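Local coordinates for protein B-agarase (Saccharophagus degradans, PDB 4BQ2) that hydrolyses the beta-1,4-glycosidic linkages of agarose as an exo-acting family 50 glycoside hydrolase, at residues Q685-F693 against V738-R746; Y379-Y387 against Y395-R406. All blocks are in the same frame, centred on the assembly; numbering follows the deposited sequence.

Interaction 1: Q685-F693 against V738-R746; sequences QSVIDNPYF and VNAKIYTER
I688 and R746 carry most of this contact. I688 fits as a knob among V738, I742, E745 and R746. With its CG2 anti to the backbone N, that branch rests on E745, with I688 CG2 3.5 Å from E745 CB, while the extended CG1 arm takes CD1 to 4.0 Å from both V738 CG1 and I742 CG2. A beta-branched residue suits the place because its two arms fill two directions at once.

R746 bends at chi2 and chi3 (-70° and -68°), which carries its guanidinium to the carbonyls at the end of helix 673-688 and in the turn N690-F693. NH1 gives hydrogen bonds to I688 O (2.7 Å) and N690 O (2.8 Å), and NH2 is taken by W271 O. F693 O lies over one face of the group, too poorly angled to bond. F693 N and R746 NH1 reach N690 O from opposite faces of its plane.

Nearer the surface, Q685 NE2 meets E745 OE1 (3.0 Å) nearly along its C-O axis; it also binds D689 OD1. R746 of helix 742-746 thus binds an alpha-to-beta connection into strand 693-699, parallel to 648-652 and 280-287, as in the (beta/alpha)8 barrel expected for this family.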
loop_
_atom_site.group_PDB
_atom_site.type_symbol
_atom_site.label_atom_id
_atom_site.label_comp_id
_atom_site.label_asym_id
_atom_site.label_seq_id
_atom_site.Cartn_x
_atom_site.Cartn_y
_atom_site.Cartn_z
ATOM N N GLN A 685 -12.572 -13.195 5.907
ATOM C CA GLN A 685 -13.938 -13.451 6.403
ATOM C C GLN A 685 -14.808 -12.242 6.197
ATOM O O GLN A 685 -15.987 -12.367 5.836
ATOM C CB GLN A 685 -13.993 -13.834 7.896
ATOM C CG GLN A 685 -15.362 -14.397 8.339
ATOM C CD GLN A 685 -15.710 -15.674 7.589
ATOM O OE1 GLN A 685 -14.872 -16.547 7.449
ATOM N NE2 GLN A 685 -16.912 -15.757 7.046
ATOM N N SER A 686 -14.234 -11.069 6.459
ATOM C CA SER A 686 -14.931 -9.810 6.292
ATOM C C SER A 686 -15.335 -9.576 4.817
ATOM O O SER A 686 -16.441 -9.064 4.521
ATOM C CB SER A 686 -14.012 -8.674 6.781
ATOM O OG SER A 686 -14.729 -7.483 6.929
ATOM N N VAL A 687 -14.423 -9.893 3.895
ATOM C CA VAL A 687 -14.746 -9.800 2.468
ATOM C C VAL A 687 -15.838 -10.793 2.079
ATOM O O VAL A 687 -16.815 -10.429 1.403
ATOM C CB VAL A 687 -13.504 -9.991 1.576
ATOM C CG1 VAL A 687 -13.875 -9.761 0.114
ATOM C CG2 VAL A 687 -12.403 -9.007 2.003
ATOM N N ILE A 688 -15.638 -12.050 2.470
ATOM C CA ILE A 688 -16.577 -13.119 2.190
ATOM C C ILE A 688 -17.989 -12.747 2.686
ATOM O O ILE A 688 -18.969 -12.928 1.956
ATOM C CB ILE A 688 -16.074 -14.438 2.798
ATOM C CG1 ILE A 688 -14.847 -14.936 2.020
ATOM C CG2 ILE A 688 -17.144 -15.509 2.781
ATOM C CD1 ILE A 688 -14.063 -15.999 2.756
ATOM N N ASP A 689 -18.071 -12.167 3.884
ATOM C CA ASP A 689 -19.356 -11.750 4.457
ATOM C C ASP A 689 -20.033 -10.518 3.820
ATOM O O ASP A 689 -21.159 -10.200 4.184
ATOM C CB ASP A 689 -19.209 -11.458 5.968
ATOM C CG ASP A 689 -18.889 -12.708 6.790
ATOM O OD1 ASP A 689 -18.947 -13.817 6.244
ATOM O OD2 ASP A 689 -18.555 -12.564 7.986
ATOM N N ASN A 690 -19.313 -9.761 2.991
ATOM C CA ASN A 690 -19.872 -8.552 2.420
ATOM C C ASN A 690 -20.475 -8.915 1.042
ATOM O O ASN A 690 -19.755 -9.365 0.162
ATOM C CB ASN A 690 -18.794 -7.455 2.325
ATOM C CG ASN A 690 -19.371 -6.135 1.863
ATOM O OD1 ASN A 690 -20.054 -6.101 0.839
ATOM N ND2 ASN A 690 -19.139 -5.048 2.622
ATOM N N PRO A 691 -21.800 -8.752 0.871
ATOM C CA PRO A 691 -22.458 -9.212 -0.359
ATOM C C PRO A 691 -22.052 -8.449 -1.626
ATOM O O PRO A 691 -22.365 -8.905 -2.720
ATOM C CB PRO A 691 -23.956 -9.012 -0.058
ATOM C CG PRO A 691 -24.015 -8.006 1.035
ATOM C CD PRO A 691 -22.751 -8.165 1.836
ATOM N N TYR A 692 -21.390 -7.297 -1.486
ATOM C CA TYR A 692 -20.930 -6.509 -2.629
ATOM C C TYR A 692 -19.586 -6.935 -3.218
ATOM O O TYR A 692 -19.275 -6.572 -4.353
ATOM C CB TYR A 692 -20.966 -5.007 -2.288
ATOM C CG TYR A 692 -22.394 -4.671 -1.901
ATOM C CD1 TYR A 692 -23.377 -4.604 -2.882
ATOM C CD2 TYR A 692 -22.780 -4.555 -0.548
ATOM C CE1 TYR A 692 -24.714 -4.368 -2.550
ATOM C CE2 TYR A 692 -24.124 -4.307 -0.201
ATOM C CZ TYR A 692 -25.073 -4.233 -1.212
ATOM O OH TYR A 692 -26.389 -3.989 -0.922
ATOM N N PHE A 693 -18.798 -7.716 -2.477
ATOM C CA PHE A 693 -17.448 -8.056 -2.967
ATOM C C PHE A 693 -17.404 -9.347 -3.713
ATOM O O PHE A 693 -17.944 -10.341 -3.249
ATOM C CB PHE A 693 -16.411 -8.023 -1.816
ATOM C CG PHE A 693 -16.027 -6.630 -1.471
ATOM C CD1 PHE A 693 -15.036 -5.976 -2.199
ATOM C CD2 PHE A 693 -16.696 -5.939 -0.474
ATOM C CE1 PHE A 693 -14.689 -4.659 -1.924
ATOM C CE2 PHE A 693 -16.345 -4.621 -0.179
ATOM C CZ PHE A 693 -15.347 -3.977 -0.907
ATOM N N VAL A 738 -9.074 -20.301 3.979
ATOM C CA VAL A 738 -10.036 -19.380 3.381
ATOM C C VAL A 738 -10.494 -19.893 2.021
ATOM O O VAL A 738 -11.714 -19.901 1.712
ATOM C CB VAL A 738 -9.397 -17.975 3.213
ATOM C CG1 VAL A 738 -10.273 -17.079 2.307
ATOM C CG2 VAL A 738 -9.203 -17.310 4.586
ATOM N N ASN A 739 -9.520 -20.297 1.195
ATOM C CA ASN A 739 -9.832 -20.723 -0.163
ATOM C C ASN A 739 -10.670 -22.008 -0.217
ATOM O O ASN A 739 -11.435 -22.226 -1.167
ATOM C CB ASN A 739 -8.542 -20.891 -0.975
ATOM C CG ASN A 739 -7.915 -19.558 -1.365
ATOM O OD1 ASN A 739 -8.599 -18.529 -1.411
ATOM N ND2 ASN A 739 -6.599 -19.572 -1.633
ATOM N N ALA A 740 -10.534 -22.862 0.790
ATOM C CA ALA A 740 -11.337 -24.090 0.816
ATOM C C ALA A 740 -12.814 -23.803 1.115
ATOM O O ALA A 740 -13.667 -24.663 0.873
ATOM C CB ALA A 740 -10.745 -25.143 1.763
ATOM N N LYS A 741 -13.123 -22.587 1.580
ATOM C CA LYS A 741 -14.478 -22.243 1.977
ATOM C C LYS A 741 -15.110 -21.017 1.295
ATOM O O LYS A 741 -16.265 -20.692 1.583
ATOM C CB LYS A 741 -14.532 -22.086 3.503
ATOM C CG LYS A 741 -14.064 -20.735 4.026
ATOM C CD LYS A 741 -13.873 -20.856 5.536
ATOM C CE LYS A 741 -14.122 -19.534 6.224
ATOM N NZ LYS A 741 -13.766 -19.606 7.670
ATOM N N ILE A 742 -14.383 -20.332 0.402
ATOM C CA ILE A 742 -14.939 -19.159 -0.249
ATOM C C ILE A 742 -16.308 -19.465 -0.909
ATOM O O ILE A 742 -17.206 -18.645 -0.853
ATOM C CB ILE A 742 -13.986 -18.490 -1.303
ATOM C CG1 ILE A 742 -13.444 -19.504 -2.322
ATOM C CG2 ILE A 742 -12.867 -17.693 -0.619
ATOM C CD1 ILE A 742 -12.518 -18.907 -3.384
ATOM N N TYR A 743 -16.468 -20.640 -1.502
ATOM C CA TYR A 743 -17.705 -20.881 -2.278
ATOM C C TYR A 743 -18.876 -21.371 -1.419
ATOM O O TYR A 743 -20.018 -20.887 -1.582
ATOM C CB TYR A 743 -17.439 -21.848 -3.432
ATOM C CG TYR A 743 -16.606 -21.234 -4.558
ATOM C CD1 TYR A 743 -17.099 -20.163 -5.305
ATOM C CD2 TYR A 743 -15.344 -21.748 -4.883
ATOM C CE1 TYR A 743 -16.358 -19.601 -6.351
ATOM C CE2 TYR A 743 -14.599 -21.199 -5.918
ATOM C CZ TYR A 743 -15.105 -20.119 -6.639
ATOM O OH TYR A 743 -14.365 -19.607 -7.649
ATOM N N THR A 744 -18.594 -22.325 -0.534
ATOM C CA THR A 744 -19.585 -22.800 0.438
ATOM C C THR A 744 -20.111 -21.653 1.294
ATOM O O THR A 744 -21.323 -21.533 1.477
ATOM C CB THR A 744 -19.045 -23.941 1.309
ATOM O OG1 THR A 744 -17.802 -23.535 1.882
ATOM C CG2 THR A 744 -18.789 -25.159 0.462
ATOM N N GLU A 745 -19.226 -20.776 1.773
ATOM C CA GLU A 745 -19.679 -19.544 2.434
ATOM C C GLU A 745 -20.610 -18.687 1.578
ATOM O O GLU A 745 -21.718 -18.385 1.996
ATOM C CB GLU A 745 -18.510 -18.682 2.906
ATOM C CG GLU A 745 -17.603 -19.348 3.921
ATOM C CD GLU A 745 -18.132 -19.276 5.335
ATOM O OE1 GLU A 745 -18.210 -18.162 5.893
ATOM O OE2 GLU A 745 -18.438 -20.343 5.894
ATOM N N ARG A 746 -20.168 -18.286 0.389
ATOM C CA ARG A 746 -20.926 -17.322 -0.411
ATOM C C ARG A 746 -22.232 -17.925 -0.901
ATOM O O ARG A 746 -23.251 -17.249 -1.006
ATOM C CB ARG A 746 -20.139 -16.901 -1.671
ATOM C CG ARG A 746 -18.829 -16.171 -1.459
ATOM C CD ARG A 746 -19.016 -14.772 -0.931
ATOM N NE ARG A 746 -19.645 -13.852 -1.879
ATOM C CZ ARG A 746 -19.710 -12.543 -1.672
ATOM N NH1 ARG A 746 -19.178 -12.014 -0.571
ATOM N NH2 ARG A 746 -20.315 -11.753 -2.551
HETATM O O HOH W 1 -21.191 -14.996 2.334
#

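Interaction 2: Y379-Y387 against Y395-R406; sequences YSANLERKY and YLDKWREVTVDR
L383 lies over W399 at the apolar centre, where helices 378-387 and 394-410, consecutive in the chain, form an orthogonal pair whose segments cross at 92°. L383 CD1 stands 3.9 Å from the centroid of the five-membered ring of W399, a CH-pi contact; T403 OG1 lies against the opposite face. A branched leucine can spread both methyls on the indole, and L383 CD2 reaches W399 CD1 at 3.6 Å.

Two tyrosines continue this packing toward the connecting loop. Y395 holds CG between its backbone N and carbonyl carbon (chi1 50°), which lays its ring along the other helix, with E384 CB over the ring centre at 3.9 Å from the centroid. Y387 is sandwiched: K398 CG approaches one face, 3.5 Å from the centroid, and K386 CB covers the other, so the lysines serve here through their methylenes. Y387 OH ends 3.6 Å from V402 CG1.

Farther out, polar groups take over. The edge of Y379 meets the face of W399, and W399 NE1 donates to Y379 OH (2.9 Å), which sits 30° out of the indole plane. E384 OE1 turns to H358, and R406 is held by E232. K386 NZ comes within 4.0 Å of R406 NH2, but D725 gathers both charges, with OD2 bound to K386 NZ and OD1 to R406 NH1.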
loop_
_atom_site.group_PDB
_atom_site.type_symbol
_atom_site.label_atom_id
_atom_site.label_comp_id
_atom_site.label_asym_id
_atom_site.label_seq_id
_atom_site.Cartn_x
_atom_site.Cartn_y
_atom_site.Cartn_z
ATOM N N TYR A 379 16.190 -11.538 -4.673
ATOM C CA TYR A 379 15.161 -12.564 -4.976
ATOM C C TYR A 379 15.455 -13.256 -6.321
ATOM O O TYR A 379 15.467 -14.486 -6.414
ATOM C CB TYR A 379 13.742 -11.941 -4.963
ATOM C CG TYR A 379 12.619 -12.933 -5.189
ATOM C CD1 TYR A 379 12.087 -13.665 -4.140
ATOM C CD2 TYR A 379 12.085 -13.135 -6.466
ATOM C CE1 TYR A 379 11.060 -14.577 -4.341
ATOM C CE2 TYR A 379 11.057 -14.051 -6.680
ATOM C CZ TYR A 379 10.556 -14.770 -5.610
ATOM O OH TYR A 379 9.540 -15.671 -5.824
ATOM N N SER A 380 15.692 -12.471 -7.363
ATOM C CA SER A 380 16.018 -13.037 -8.682
ATOM C C SER A 380 17.280 -13.923 -8.620
ATOM O O SER A 380 17.296 -15.056 -9.165
ATOM C CB SER A 380 16.170 -11.919 -9.716
ATOM O OG SER A 380 16.259 -12.453 -11.025
ATOM N N ALA A 381 18.298 -13.445 -7.899
ATOM C CA ALA A 381 19.532 -14.198 -7.708
ATOM C C ALA A 381 19.213 -15.514 -7.001
ATOM O O ALA A 381 19.721 -16.551 -7.376
ATOM C CB ALA A 381 20.567 -13.359 -6.929
ATOM N N ASN A 382 18.328 -15.482 -6.010
ATOM C CA ASN A 382 17.975 -16.704 -5.295
ATOM C C ASN A 382 17.196 -17.687 -6.178
ATOM O O ASN A 382 17.305 -18.898 -5.988
ATOM C CB ASN A 382 17.224 -16.382 -3.977
ATOM C CG ASN A 382 18.129 -15.735 -2.927
ATOM O OD1 ASN A 382 19.347 -16.001 -2.889
ATOM N ND2 ASN A 382 17.554 -14.868 -2.079
ATOM N N LEU A 383 16.395 -17.175 -7.120
ATOM C CA LEU A 383 15.779 -18.074 -8.097
ATOM C C LEU A 383 16.881 -18.820 -8.879
ATOM O O LEU A 383 16.797 -20.031 -9.060
ATOM C CB LEU A 383 14.884 -17.325 -9.070
ATOM C CG LEU A 383 13.666 -16.616 -8.450
ATOM C CD1 LEU A 383 12.856 -16.006 -9.574
ATOM C CD2 LEU A 383 12.812 -17.575 -7.624
ATOM N N GLU A 384 17.919 -18.106 -9.316
ATOM C CA GLU A 384 18.998 -18.802 -10.028
ATOM C C GLU A 384 19.693 -19.788 -9.096
ATOM O O GLU A 384 19.957 -20.956 -9.480
ATOM C CB GLU A 384 20.008 -17.846 -10.655
ATOM C CG GLU A 384 20.991 -18.583 -11.571
ATOM C CD GLU A 384 21.933 -17.655 -12.305
ATOM O OE1 GLU A 384 21.626 -16.464 -12.478
ATOM O OE2 GLU A 384 23.003 -18.134 -12.711
ATOM N N ARG A 385 19.946 -19.365 -7.855
ATOM C CA ARG A 385 20.573 -20.271 -6.886
ATOM C C ARG A 385 19.757 -21.526 -6.679
ATOM O O ARG A 385 20.324 -22.619 -6.601
ATOM C CB ARG A 385 20.759 -19.603 -5.521
ATOM C CG ARG A 385 21.879 -18.556 -5.490
ATOM C CD ARG A 385 21.991 -18.016 -4.059
ATOM N NE ARG A 385 23.181 -17.196 -3.853
ATOM C CZ ARG A 385 23.200 -15.890 -3.582
ATOM N NH1 ARG A 385 22.083 -15.186 -3.493
ATOM N NH2 ARG A 385 24.368 -15.272 -3.399
ATOM N N LYS A 386 18.433 -21.387 -6.569
ATOM C CA LYS A 386 17.546 -22.550 -6.322
ATOM C C LYS A 386 17.361 -23.484 -7.495
ATOM O O LYS A 386 17.355 -24.718 -7.318
ATOM C CB LYS A 386 16.136 -22.109 -5.907
ATOM C CG LYS A 386 15.978 -21.733 -4.448
ATOM C CD LYS A 386 14.551 -21.269 -4.113
ATOM C CE LYS A 386 13.526 -22.385 -4.227
ATOM N NZ LYS A 386 12.244 -22.048 -3.517
ATOM N N TYR A 387 17.164 -22.901 -8.675
ATOM C CA TYR A 387 16.712 -23.685 -9.817
ATOM C C TYR A 387 17.776 -23.907 -10.853
ATOM O O TYR A 387 17.597 -24.746 -11.743
ATOM C CB TYR A 387 15.446 -23.067 -10.459
ATOM C CG TYR A 387 14.269 -22.980 -9.500
ATOM C CD1 TYR A 387 13.870 -24.082 -8.757
ATOM C CD2 TYR A 387 13.544 -21.801 -9.356
ATOM C CE1 TYR A 387 12.788 -24.018 -7.872
ATOM C CE2 TYR A 387 12.465 -21.718 -8.466
ATOM C CZ TYR A 387 12.091 -22.851 -7.742
ATOM O OH TYR A 387 11.031 -22.800 -6.893
ATOM N N TYR A 395 15.708 -20.610 -14.903
ATOM C CA TYR A 395 15.132 -20.422 -13.529
ATOM C C TYR A 395 13.855 -19.554 -13.538
ATOM O O TYR A 395 13.025 -19.664 -12.637
ATOM C CB TYR A 395 16.152 -19.849 -12.514
ATOM C CG TYR A 395 16.852 -18.632 -13.053
ATOM C CD1 TYR A 395 17.999 -18.770 -13.832
ATOM C CD2 TYR A 395 16.355 -17.350 -12.824
ATOM C CE1 TYR A 395 18.628 -17.660 -14.395
ATOM C CE2 TYR A 395 17.001 -16.233 -13.362
ATOM C CZ TYR A 395 18.122 -16.409 -14.142
ATOM O OH TYR A 395 18.769 -15.337 -14.693
ATOM N N LEU A 396 13.727 -18.682 -14.537
ATOM C CA LEU A 396 12.503 -17.843 -14.668
ATOM C C LEU A 396 11.325 -18.694 -15.112
ATOM O O LEU A 396 10.222 -18.560 -14.585
ATOM C CB LEU A 396 12.709 -16.683 -15.646
ATOM C CG LEU A 396 13.878 -15.795 -15.263
ATOM C CD1 LEU A 396 14.215 -14.909 -16.449
ATOM C CD2 LEU A 396 13.529 -14.949 -14.031
ATOM N N ASP A 397 11.537 -19.558 -16.111
ATOM C CA ASP A 397 10.480 -20.460 -16.509
ATOM C C ASP A 397 10.080 -21.393 -15.349
ATOM O O ASP A 397 8.892 -21.623 -15.129
ATOM C CB ASP A 397 10.880 -21.276 -17.738
ATOM C CG ASP A 397 11.069 -20.404 -18.963
ATOM O OD1 ASP A 397 10.468 -19.299 -19.038
ATOM O OD2 ASP A 397 11.838 -20.810 -19.837
ATOM N N LYS A 398 11.075 -21.922 -14.621
ATOM C CA LYS A 398 10.781 -22.760 -13.455
ATOM C C LYS A 398 10.042 -21.961 -12.374
ATOM O O LYS A 398 9.077 -22.460 -11.756
ATOM C CB LYS A 398 12.072 -23.297 -12.833
ATOM C CG LYS A 398 11.803 -24.188 -11.624
ATOM C CD LYS A 398 11.159 -25.516 -12.007
ATOM C CE LYS A 398 11.337 -26.606 -10.928
ATOM N NZ LYS A 398 10.580 -27.809 -11.384
ATOM N N TRP A 399 10.473 -20.715 -12.156
ATOM C CA TRP A 399 9.755 -19.864 -11.184
ATOM C C TRP A 399 8.267 -19.729 -11.593
ATOM O O TRP A 399 7.378 -19.860 -10.754
ATOM C CB TRP A 399 10.441 -18.490 -11.075
ATOM C CG TRP A 399 9.669 -17.476 -10.249
ATOM C CD1 TRP A 399 9.443 -17.495 -8.890
ATOM C CD2 TRP A 399 9.046 -16.303 -10.747
ATOM N NE1 TRP A 399 8.708 -16.377 -8.521
ATOM C CE2 TRP A 399 8.449 -15.636 -9.641
ATOM C CE3 TRP A 399 8.915 -15.748 -12.023
ATOM C CZ2 TRP A 399 7.744 -14.438 -9.784
ATOM C CZ3 TRP A 399 8.196 -14.561 -12.176
ATOM C CH2 TRP A 399 7.625 -13.915 -11.037
ATOM N N ARG A 400 8.010 -19.485 -12.876
ATOM C CA ARG A 400 6.619 -19.323 -13.346
ATOM C C ARG A 400 5.787 -20.602 -13.149
ATOM O O ARG A 400 4.633 -20.546 -12.702
ATOM C CB ARG A 400 6.571 -18.803 -14.797
ATOM C CG ARG A 400 7.233 -17.428 -14.958
ATOM C CD ARG A 400 6.974 -16.766 -16.311
ATOM N NE ARG A 400 8.158 -16.033 -16.757
ATOM C CZ ARG A 400 8.950 -16.424 -17.753
ATOM N NH1 ARG A 400 8.659 -17.516 -18.449
ATOM N NH2 ARG A 400 10.008 -15.711 -18.075
ATOM N N GLU A 401 6.388 -21.754 -13.448
ATOM C CA GLU A 401 5.696 -23.035 -13.284
ATOM C C GLU A 401 5.403 -23.324 -11.825
ATOM O O GLU A 401 4.278 -23.671 -11.480
ATOM C CB GLU A 401 6.499 -24.198 -13.882
ATOM C CG GLU A 401 5.773 -25.524 -13.676
ATOM C CD GLU A 401 6.428 -26.670 -14.414
ATOM O OE1 GLU A 401 6.506 -26.596 -15.651
ATOM O OE2 GLU A 401 6.844 -27.634 -13.746
ATOM N N VAL A 402 6.421 -23.182 -10.965
ATOM C CA VAL A 402 6.236 -23.368 -9.529
ATOM C C VAL A 402 5.218 -22.349 -8.970
ATOM O O VAL A 402 4.433 -22.681 -8.101
ATOM C CB VAL A 402 7.611 -23.204 -8.788
ATOM C CG1 VAL A 402 7.429 -23.100 -7.287
ATOM C CG2 VAL A 402 8.538 -24.382 -9.129
ATOM N N THR A 403 5.256 -21.103 -9.440
ATOM C CA THR A 403 4.299 -20.087 -8.972
ATOM C C THR A 403 2.843 -20.521 -9.262
ATOM O O THR A 403 1.988 -20.481 -8.390
ATOM C CB THR A 403 4.613 -18.719 -9.619
ATOM O OG1 THR A 403 5.853 -18.247 -9.049
ATOM C CG2 THR A 403 3.486 -17.687 -9.382
ATOM N N VAL A 404 2.570 -20.918 -10.494
ATOM C CA VAL A 404 1.223 -21.422 -10.833
ATOM C C VAL A 404 0.888 -22.667 -9.975
ATOM O O VAL A 404 -0.201 -22.764 -9.390
ATOM C CB VAL A 404 1.071 -21.729 -12.366
ATOM C CG1 VAL A 404 -0.266 -22.362 -12.669
ATOM C CG2 VAL A 404 1.192 -20.458 -13.179
ATOM N N ASP A 405 1.841 -23.588 -9.841
ATOM C CA ASP A 405 1.606 -24.795 -9.014
ATOM C C ASP A 405 1.300 -24.415 -7.561
ATOM O O ASP A 405 0.444 -25.030 -6.938
ATOM C CB ASP A 405 2.820 -25.738 -9.045
ATOM C CG ASP A 405 2.933 -26.523 -10.369
ATOM O OD1 ASP A 405 1.999 -26.462 -11.242
ATOM O OD2 ASP A 405 3.958 -27.208 -10.540
ATOM N N ARG A 406 2.022 -23.423 -7.023
ATOM C CA ARG A 406 1.743 -22.938 -5.659
ATOM C C ARG A 406 0.329 -22.378 -5.604
ATOM O O ARG A 406 -0.426 -22.727 -4.727
ATOM C CB ARG A 406 2.691 -21.803 -5.271
ATOM C CG ARG A 406 4.108 -22.269 -4.961
ATOM C CD ARG A 406 5.073 -21.098 -4.987
ATOM N NE ARG A 406 6.297 -21.404 -4.225
ATOM C CZ ARG A 406 7.378 -20.639 -4.199
ATOM N NH1 ARG A 406 7.426 -19.467 -4.873
ATOM N NH2 ARG A 406 8.420 -21.054 -3.488
#

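How the interactions relate
Interaction 2 is a buried, mostly aromatic contact between two neighbouring helices, whereas interaction 1 is partly buried and joins segments 45 residues apart, against 8 in interaction 2. Their chemistry follows: rings and methylenes fill interaction 2, while interaction 1 pairs an isoleucine knob with an arginine that binds backbone carbonyls, with a more exposed polar rim beside them. No helix is shared, and the centres lie 31 Å apart, with nearest atoms about 8 Å apart. Yet the regions are connected. N739, in the segment 738-746, donates through ND2 to W410 O, at the end of helix 394-410, and D725, which joins charges of interaction 2, lies in the chain between the two segments of interaction 1.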